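Local coordinates for FEZ-1 protein (Fluoribacter gormanii, PDB 5WCK), which probably hydrolyses the beta-lactam ring of antibiotics as a monomeric, subclass B3 metallo-beta-lactamase with a pair of zinc ions in its active site, at residues L17-T22 with S214-F219; N36-S41 with P48-S53; P9-A14 with V226-G231. The protein carries 2 engineered substitutions. All blocks are in the same frame, centred on the assembly; numbering follows the deposited sequence.

Contact 1: L17-T22 with S214-F219; sequences LYYVGT and SHAGMF. With ZN (zinc ion), chain C.
Tyr19 reaches from strand 17-19 to the short, weakly bonded helix around 216-219 and touches it at two places, both buried yet neither pressed tight. Its CE1 stands 4.5 Å from CZ of Phe219, coming in at the edge of the phenylalanine ring near that ring's plane, while its OH lies 4.4 Å from CB of Ala216. Only 81 Å² is buried in all, so the tight geometry has to be sought within each segment. On the tyrosine side, Tyr19 OH donates to Thr22 O at 2.6 Å, in the carbonyl plane and on a lone pair (C=O...donor angle 143°). CG is anti to the backbone N of Tyr19 (chi1 -170°), which sends the ring out along the turn that follows the strand; Gly21 N lies 3.4 Å above one ring face, toward the rim. This is where the two sheets of the metallo-beta-lactamase alpha-beta/beta-alpha sandwich come together, since strand 17-19 belongs to one sheet and segment 214-219 leaves strand 210-213 of the other. Within the helical turn, Ala216 O sits 3.8 Å above the plane of the Phe219 ring, offset toward its rim. The looser side is that of His215, only partly buried, whose CB points away from Tyr19. Its NE2 binds a zinc ion at 2.0 Å together with Asp75, His76 and a water, and ND1 is hydrogen-bonded to Asp24 OD1.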
loop_
_atom_site.group_PDB
_atom_site.type_symbol
_atom_site.label_atom_id
_atom_site.label_comp_id
_atom_site.label_asym_id
_atom_site.label_seq_id
_atom_site.Cartn_x
_atom_site.Cartn_y
_atom_site.Cartn_z
ATOM N N LEU A 17 -14.036 4.122 -3.872
ATOM C CA LEU A 17 -12.938 3.472 -3.167
ATOM C C LEU A 17 -13.472 2.846 -1.879
ATOM O O LEU A 17 -14.098 3.543 -1.055
ATOM C CB LEU A 17 -11.847 4.504 -2.859
ATOM C CG LEU A 17 -10.699 4.021 -1.970
ATOM C CD1 LEU A 17 -9.847 2.999 -2.664
ATOM C CD2 LEU A 17 -9.842 5.198 -1.537
ATOM N N TYR A 18 -13.216 1.545 -1.734
ATOM C CA TYR A 18 -13.695 0.722 -0.632
ATOM C C TYR A 18 -12.507 0.098 0.101
ATOM O O TYR A 18 -11.455 -0.203 -0.490
ATOM C CB TYR A 18 -14.591 -0.414 -1.137
ATOM C CG TYR A 18 -15.832 0.057 -1.844
ATOM C CD1 TYR A 18 -15.793 0.528 -3.146
ATOM C CD2 TYR A 18 -17.061 0.062 -1.195
ATOM C CE1 TYR A 18 -16.932 0.990 -3.776
ATOM C CE2 TYR A 18 -18.216 0.496 -1.833
ATOM C CZ TYR A 18 -18.153 0.958 -3.130
ATOM O OH TYR A 18 -19.274 1.423 -3.786
ATOM N N TYR A 19 -12.703 -0.116 1.402
ATOM C CA TYR A 19 -11.789 -0.866 2.231
ATOM C C TYR A 19 -12.220 -2.338 2.242
ATOM O O TYR A 19 -13.384 -2.625 2.593
ATOM C CB TYR A 19 -11.806 -0.335 3.672
ATOM C CG TYR A 19 -10.694 -0.924 4.500
ATOM C CD1 TYR A 19 -9.392 -0.493 4.311
ATOM C CD2 TYR A 19 -10.905 -1.935 5.426
ATOM C CE1 TYR A 19 -8.340 -1.037 5.023
ATOM C CE2 TYR A 19 -9.854 -2.506 6.132
ATOM C CZ TYR A 19 -8.567 -2.044 5.942
ATOM O OH TYR A 19 -7.505 -2.586 6.594
ATOM N N VAL A 20 -11.306 -3.241 1.892
ATOM C CA VAL A 20 -11.573 -4.685 1.909
ATOM C C VAL A 20 -10.454 -5.434 2.629
ATOM O O VAL A 20 -10.227 -6.610 2.373
ATOM C CB VAL A 20 -11.796 -5.238 0.491
ATOM C CG1 VAL A 20 -13.098 -4.712 -0.095
ATOM C CG2 VAL A 20 -10.630 -4.954 -0.460
ATOM N N GLY A 21 -9.755 -4.736 3.533
ATOM C CA GLY A 21 -8.665 -5.336 4.255
ATOM C C GLY A 21 -9.046 -5.845 5.635
ATOM O O GLY A 21 -10.211 -6.123 5.935
ATOM N N THR A 22 -8.012 -5.993 6.454
ATOM C CA THR A 22 -8.068 -6.590 7.766
ATOM C C THR A 22 -7.940 -5.492 8.831
ATOM O O THR A 22 -7.961 -4.303 8.552
ATOM C CB THR A 22 -6.961 -7.641 7.903
ATOM O OG1 THR A 22 -5.714 -6.934 8.047
ATOM C CG2 THR A 22 -6.896 -8.632 6.759
ATOM N N SER A 214 -0.701 1.429 3.826
ATOM C CA SER A 214 -0.570 -0.039 3.692
ATOM C C SER A 214 -0.924 -0.777 4.993
ATOM O O SER A 214 -1.247 -1.966 4.939
ATOM C CB SER A 214 0.785 -0.370 3.196
ATOM O OG SER A 214 1.790 0.173 4.043
ATOM N N HIS A 215 -0.867 -0.088 6.139
ATOM C CA HIS A 215 -1.261 -0.630 7.416
ATOM C C HIS A 215 -2.306 0.286 8.067
ATOM O O HIS A 215 -2.168 1.516 8.075
ATOM C CB HIS A 215 -0.070 -0.800 8.374
ATOM C CG HIS A 215 0.903 -1.852 7.982
ATOM N ND1 HIS A 215 0.843 -3.125 8.521
ATOM C CD2 HIS A 215 1.921 -1.864 7.101
ATOM C CE1 HIS A 215 1.817 -3.850 8.012
ATOM N NE2 HIS A 215 2.498 -3.113 7.141
ATOM N N ALA A 216 -3.321 -0.352 8.648
ATOM C CA ALA A 216 -4.430 0.300 9.350
ATOM C C ALA A 216 -3.941 1.291 10.410
ATOM O O ALA A 216 -4.495 2.399 10.545
ATOM C CB ALA A 216 -5.300 -0.756 9.982
ATOM N N GLY A 217 -2.890 0.918 11.149
ATOM C CA GLY A 217 -2.383 1.726 12.234
ATOM C C GLY A 217 -1.760 3.042 11.770
ATOM O O GLY A 217 -1.678 3.997 12.555
ATOM N N MET A 218 -1.359 3.141 10.502
ATOM C CA MET A 218 -0.762 4.384 9.994
ATOM C C MET A 218 -1.778 5.518 10.055
ATOM O O MET A 218 -1.391 6.678 10.290
ATOM C CB MET A 218 -0.305 4.222 8.532
ATOM C CG MET A 218 0.794 3.247 8.400
ATOM S SD MET A 218 1.090 2.921 6.641
ATOM C CE MET A 218 2.710 2.156 6.695
ATOM N N PHE A 219 -3.049 5.197 9.770
ATOM C CA PHE A 219 -4.031 6.238 9.498
ATOM C C PHE A 219 -5.237 6.137 10.438
ATOM O O PHE A 219 -6.219 6.792 10.198
ATOM C CB PHE A 219 -4.456 6.228 8.030
ATOM C CG PHE A 219 -5.153 4.981 7.543
ATOM C CD1 PHE A 219 -4.415 3.885 7.108
ATOM C CD2 PHE A 219 -6.532 4.895 7.515
ATOM C CE1 PHE A 219 -5.052 2.751 6.614
ATOM C CE2 PHE A 219 -7.166 3.747 7.045
ATOM C CZ PHE A 219 -6.424 2.672 6.611
HETATM ZN ZN ZN C . 4.029 -3.841 5.985
HETATM O O HOH W 1 5.919 -4.323 5.483
#

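Contact 2: N36-S41 with P48-S53; sequences NILINS and PMIKAS
Leu38 and Ile50 meet inside a beta-alpha-beta crossover unit, in which helix 47-56 follows strand 35-39 and precedes the parallel strand 64-68. Leu38 carries CG anti to its backbone N (chi1 177°), and both of its methyls then face the helix: CD1 lies 3.9 Å and CD2 4.0 Å from CG2 of Ile50. That near equality places the isoleucine methyl over the fork of the leucine, and the two side chains cross at a slant. Ile50 divides its branches between two neighbours. With chi1 at -67°, CG2 takes the position anti to N and serves Leu38, whereas CG1 extends anti to the carbonyl carbon and carries CD1 toward the loop beyond the strand. Ile50 contributes 75 Å² of the 136 Å² buried, evidence that this one helix residue makes the contact. Asn40 turns the end of its side chain away from the helix, toward the zinc site: OD1 accepts from Ser70 N, and ND2 donates to Ala26 O. Ser41 likewise directs its CB away, and its OG bonds Ser80 OG. The methyl at the end of Ile50 faces two backbone oxygens: CD1 lies 3.8 Å from Asn40 O, which Ser27 OG bonds, and 3.6 Å from Ser41 O, a buried carbonyl with no polar partner in the model.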
loop_
_atom_site.group_PDB
_atom_site.type_symbol
_atom_site.label_atom_id
_atom_site.label_comp_id
_atom_site.label_asym_id
_atom_site.label_seq_id
_atom_site.Cartn_x
_atom_site.Cartn_y
_atom_site.Cartn_z
ATOM N N ASN A 36 -12.969 -4.061 -11.463
ATOM C CA ASN A 36 -12.448 -3.552 -10.193
ATOM C C ASN A 36 -10.923 -3.662 -10.125
ATOM O O ASN A 36 -10.315 -4.545 -10.751
ATOM C CB ASN A 36 -13.079 -4.316 -9.031
ATOM C CG ASN A 36 -14.589 -4.304 -9.102
ATOM O OD1 ASN A 36 -15.194 -3.360 -9.631
ATOM N ND2 ASN A 36 -15.195 -5.365 -8.596
ATOM N N ILE A 37 -10.319 -2.769 -9.326
ATOM C CA ILE A 37 -8.897 -2.787 -9.021
ATOM C C ILE A 37 -8.756 -3.148 -7.539
ATOM O O ILE A 37 -9.473 -2.578 -6.708
ATOM C CB ILE A 37 -8.233 -1.425 -9.261
ATOM C CG1 ILE A 37 -8.463 -0.930 -10.696
ATOM C CG2 ILE A 37 -6.755 -1.456 -8.889
ATOM C CD1 ILE A 37 -8.007 0.486 -10.940
ATOM N N LEU A 38 -7.890 -4.112 -7.246
ATOM C CA LEU A 38 -7.565 -4.511 -5.882
ATOM C C LEU A 38 -6.131 -4.085 -5.561
ATOM O O LEU A 38 -5.209 -4.336 -6.364
ATOM C CB LEU A 38 -7.725 -6.029 -5.741
ATOM C CG LEU A 38 -7.346 -6.603 -4.383
ATOM C CD1 LEU A 38 -8.250 -6.097 -3.275
ATOM C CD2 LEU A 38 -7.363 -8.125 -4.395
ATOM N N ILE A 39 -5.947 -3.445 -4.396
ATOM C CA ILE A 39 -4.596 -3.032 -3.913
ATOM C C ILE A 39 -4.299 -3.807 -2.618
ATOM O O ILE A 39 -5.083 -3.681 -1.710
ATOM C CB ILE A 39 -4.513 -1.507 -3.676
ATOM C CG1 ILE A 39 -5.096 -0.702 -4.839
ATOM C CG2 ILE A 39 -3.070 -1.116 -3.419
ATOM C CD1 ILE A 39 -4.811 0.790 -4.770
ATOM N N ASN A 40 -3.209 -4.583 -2.650
ATOM C CA ASN A 40 -2.637 -5.411 -1.553
ATOM C C ASN A 40 -3.326 -6.780 -1.449
ATOM O O ASN A 40 -4.463 -6.814 -1.127
ATOM C CB ASN A 40 -2.452 -4.665 -0.229
ATOM C CG ASN A 40 -1.516 -3.483 -0.366
ATOM O OD1 ASN A 40 -0.487 -3.581 -0.982
ATOM N ND2 ASN A 40 -1.869 -2.369 0.244
ATOM N N SER A 41 -2.563 -7.849 -1.674
ATOM C CA SER A 41 -3.075 -9.241 -1.597
ATOM C C SER A 41 -2.837 -9.814 -0.192
ATOM O O SER A 41 -3.399 -10.835 0.104
ATOM C CB SER A 41 -2.421 -10.079 -2.641
ATOM O OG SER A 41 -1.027 -9.941 -2.527
ATOM N N PRO A 48 -8.870 -15.528 1.194
ATOM C CA PRO A 48 -10.300 -15.783 1.370
ATOM C C PRO A 48 -11.051 -14.661 2.096
ATOM O O PRO A 48 -12.247 -14.465 1.856
ATOM C CB PRO A 48 -10.362 -17.088 2.185
ATOM C CG PRO A 48 -9.003 -17.697 2.024
ATOM C CD PRO A 48 -8.018 -16.572 1.770
ATOM N N MET A 49 -10.347 -13.920 2.967
ATOM C CA MET A 49 -10.940 -12.818 3.706
ATOM C C MET A 49 -11.232 -11.650 2.751
ATOM O O MET A 49 -12.264 -10.983 2.860
ATOM C CB MET A 49 -10.026 -12.364 4.850
ATOM C CG MET A 49 -9.796 -13.462 5.863
ATOM S SD MET A 49 -8.442 -13.129 7.019
ATOM C CE MET A 49 -9.078 -11.722 7.886
ATOM N N ILE A 50 -10.269 -11.368 1.868
ATOM C CA ILE A 50 -10.447 -10.303 0.851
ATOM C C ILE A 50 -11.631 -10.672 -0.055
ATOM O O ILE A 50 -12.513 -9.832 -0.306
ATOM C CB ILE A 50 -9.141 -10.059 0.077
ATOM C CG1 ILE A 50 -8.070 -9.451 0.992
ATOM C CG2 ILE A 50 -9.395 -9.163 -1.129
ATOM C CD1 ILE A 50 -6.680 -9.516 0.435
ATOM N N LYS A 51 -11.656 -11.926 -0.537
ATOM C CA LYS A 51 -12.774 -12.394 -1.368
ATOM C C LYS A 51 -14.096 -12.173 -0.632
ATOM O O LYS A 51 -15.063 -11.643 -1.193
ATOM C CB LYS A 51 -12.604 -13.868 -1.737
ATOM C CG LYS A 51 -13.761 -14.431 -2.546
ATOM C CD LYS A 51 -13.527 -15.854 -3.014
ATOM C CE LYS A 51 -14.665 -16.327 -3.888
ATOM N NZ LYS A 51 -14.415 -17.662 -4.465
ATOM N N ALA A 52 -14.165 -12.602 0.635
ATOM C CA ALA A 52 -15.404 -12.487 1.396
ATOM C C ALA A 52 -15.814 -11.017 1.572
ATOM O O ALA A 52 -17.002 -10.685 1.505
ATOM C CB ALA A 52 -15.271 -13.201 2.726
ATOM N N SER A 53 -14.829 -10.129 1.798
ATOM C CA SER A 53 -15.109 -8.715 1.975
ATOM C C SER A 53 -15.693 -8.120 0.686
ATOM O O SER A 53 -16.635 -7.347 0.706
ATOM C CB SER A 53 -13.860 -7.964 2.404
ATOM O OG SER A 53 -13.541 -8.233 3.767
#

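Contact 3: P9-A14 with V226-G231; sequences PPFRIA and VLLSKG. Engineered in segment 226-231: Ser229 (natural residue Gln).
The Phe11 ring has Pro9 O at its edge, in the ring plane, and CD2 of Leu228 approaching obliquely. Three more aromatic rings gather round it: Tyr19 and Phe236, with planes only modestly tilted from that of Phe11 (about 25° and 30°), and Tyr225, more steeply inclined. The leucine methyl is 3.6 Å from Phe11 CD2 and 4.1 Å from CE2, which confines the touch to one side of the ring. Phe11 holds CG between the backbone N and the carbonyl carbon (chi1 63°), the rotamer that directs the ring toward the helix. Leu228 has CG anti to its N and puts CD2 also 4.1 Å from Arg12 O, so a single methyl bridges the ring and the strand backbone. Arg12 is exposed, its NH1 bonded to Gly15 O. In segment 226-231, Gly231, at positive phi, follows the helix in a Schellman motif, with Gly231 N bonded to Leu228 O at 2.9 Å. Along the strand, Ile13 and Ala14 both face Leu17, a classic beta bulge. Away from the zinc site, the contact packs helix 221-229 against an edge strand, 11-14, of the seven-stranded sheet in the metallo-beta-lactamase alpha-beta/beta-alpha sandwich.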
loop_
_atom_site.group_PDB
_atom_site.type_symbol
_atom_site.label_atom_id
_atom_site.label_comp_id
_atom_site.label_asym_id
_atom_site.label_seq_id
_atom_site.Cartn_x
_atom_site.Cartn_y
_atom_site.Cartn_z
ATOM N N PRO A 9 -14.709 -5.278 9.072
ATOM C CA PRO A 9 -15.869 -5.092 8.196
ATOM C C PRO A 9 -15.518 -4.219 7.008
ATOM O O PRO A 9 -14.934 -3.145 7.182
ATOM C CB PRO A 9 -16.910 -4.368 9.063
ATOM C CG PRO A 9 -16.144 -3.840 10.245
ATOM C CD PRO A 9 -14.918 -4.703 10.406
ATOM N N PRO A 10 -15.856 -4.633 5.768
ATOM C CA PRO A 10 -15.565 -3.804 4.601
ATOM C C PRO A 10 -16.520 -2.607 4.549
ATOM O O PRO A 10 -17.645 -2.670 5.088
ATOM C CB PRO A 10 -15.762 -4.782 3.439
ATOM C CG PRO A 10 -16.852 -5.728 3.939
ATOM C CD PRO A 10 -16.540 -5.890 5.415
ATOM N N PHE A 11 -16.104 -1.516 3.899
ATOM C CA PHE A 11 -16.903 -0.312 3.861
ATOM C C PHE A 11 -16.436 0.582 2.715
ATOM O O PHE A 11 -15.327 0.399 2.211
ATOM C CB PHE A 11 -16.866 0.448 5.195
ATOM C CG PHE A 11 -15.508 0.955 5.594
ATOM C CD1 PHE A 11 -14.617 0.117 6.243
ATOM C CD2 PHE A 11 -15.128 2.255 5.306
ATOM C CE1 PHE A 11 -13.365 0.588 6.604
ATOM C CE2 PHE A 11 -13.876 2.720 5.657
ATOM C CZ PHE A 11 -13.003 1.879 6.297
ATOM N N ARG A 12 -17.303 1.504 2.317
ATOM C CA ARG A 12 -16.955 2.535 1.362
ATOM C C ARG A 12 -16.213 3.672 2.072
ATOM O O ARG A 12 -16.727 4.277 3.018
ATOM C CB ARG A 12 -18.208 3.046 0.646
ATOM C CG ARG A 12 -17.920 3.900 -0.572
ATOM C CD ARG A 12 -19.135 4.031 -1.473
ATOM N NE ARG A 12 -20.095 4.900 -0.830
ATOM C CZ ARG A 12 -20.045 6.224 -0.873
ATOM N NH1 ARG A 12 -19.117 6.820 -1.603
ATOM N NH2 ARG A 12 -20.920 6.952 -0.195
ATOM N N ILE A 13 -15.014 4.010 1.571
ATOM C CA ILE A 13 -14.219 5.099 2.126
ATOM C C ILE A 13 -14.741 6.434 1.583
ATOM O O ILE A 13 -15.078 7.333 2.316
ATOM C CB ILE A 13 -12.721 4.903 1.820
ATOM C CG1 ILE A 13 -12.162 3.631 2.466
ATOM C CG2 ILE A 13 -11.929 6.147 2.224
ATOM C CD1 ILE A 13 -10.821 3.138 1.927
ATOM N N ALA A 14 -14.809 6.548 0.260
ATOM C CA ALA A 14 -15.235 7.777 -0.437
ATOM C C ALA A 14 -15.354 7.436 -1.917
ATOM O O ALA A 14 -14.625 6.591 -2.401
ATOM C CB ALA A 14 -14.224 8.878 -0.236
ATOM N N VAL A 226 -15.162 3.690 13.548
ATOM C CA VAL A 226 -16.150 3.943 14.585
ATOM C C VAL A 226 -16.873 5.266 14.313
ATOM O O VAL A 226 -18.102 5.319 14.417
ATOM C CB VAL A 226 -15.523 3.905 15.983
ATOM C CG1 VAL A 226 -16.492 4.426 17.040
ATOM C CG2 VAL A 226 -15.067 2.501 16.329
ATOM N N LEU A 227 -16.142 6.339 13.961
ATOM C CA LEU A 227 -16.783 7.628 13.649
ATOM C C LEU A 227 -17.706 7.480 12.430
ATOM O O LEU A 227 -18.759 8.100 12.369
ATOM C CB LEU A 227 -15.719 8.699 13.401
ATOM C CG LEU A 227 -14.901 9.112 14.622
ATOM C CD1 LEU A 227 -13.827 10.104 14.223
ATOM C CD2 LEU A 227 -15.762 9.712 15.716
ATOM N N LEU A 228 -17.266 6.725 11.421
ATOM C CA LEU A 228 -18.069 6.547 10.222
ATOM C C LEU A 228 -19.373 5.811 10.554
ATOM O O LEU A 228 -20.445 6.214 10.053
ATOM C CB LEU A 228 -17.265 5.756 9.199
ATOM C CG LEU A 228 -18.004 5.511 7.887
ATOM C CD1 LEU A 228 -18.218 6.819 7.140
ATOM C CD2 LEU A 228 -17.240 4.508 7.057
ATOM N N SER A 229 -19.289 4.759 11.377
ATOM C CA SER A 229 -20.482 3.993 11.794
ATOM C C SER A 229 -21.446 4.909 12.558
ATOM O O SER A 229 -22.679 4.732 12.452
ATOM C CB SER A 229 -20.120 2.786 12.618
ATOM O OG SER A 229 -19.421 1.834 11.831
ATOM N N LYS A 230 -20.907 5.891 13.295
ATOM C CA LYS A 230 -21.727 6.856 14.046
ATOM C C LYS A 230 -22.351 7.917 13.119
ATOM O O LYS A 230 -23.138 8.729 13.582
ATOM C CB LYS A 230 -20.914 7.511 15.171
ATOM C CG LYS A 230 -20.521 6.540 16.273
ATOM C CD LYS A 230 -19.918 7.152 17.522
ATOM C CE LYS A 230 -18.979 8.314 17.303
ATOM N NZ LYS A 230 -18.540 8.884 18.600
ATOM N N GLY A 231 -21.969 7.942 11.834
ATOM C CA GLY A 231 -22.551 8.848 10.836
ATOM C C GLY A 231 -21.790 10.151 10.661
ATOM O O GLY A 231 -22.308 11.089 10.065
#

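How the contacts relate
From the N terminus the chain passes first through strand 11-14, whose partner in contact 3 lies 212 residues further on; this closure encloses both other contacts. Strand 17-19 comes next and opens contact 1, closed at 214-219 after 191 intervening residues. Contact 2, with six residues between its segments, is a local closure within that span, so the three nest and none cross. All reach the seven-stranded sheet, where 11-14 and 17-19 are neighbours, joined by Tyr19 N to Phe11 O at 2.8 Å, a probable hydrogen bond. Val20 CG2 packs on Leu38 CD1, linking contacts 1 and 2. Contacts 1 and 3 tie the N-terminal strands to successive helices 216-219 and 221-229.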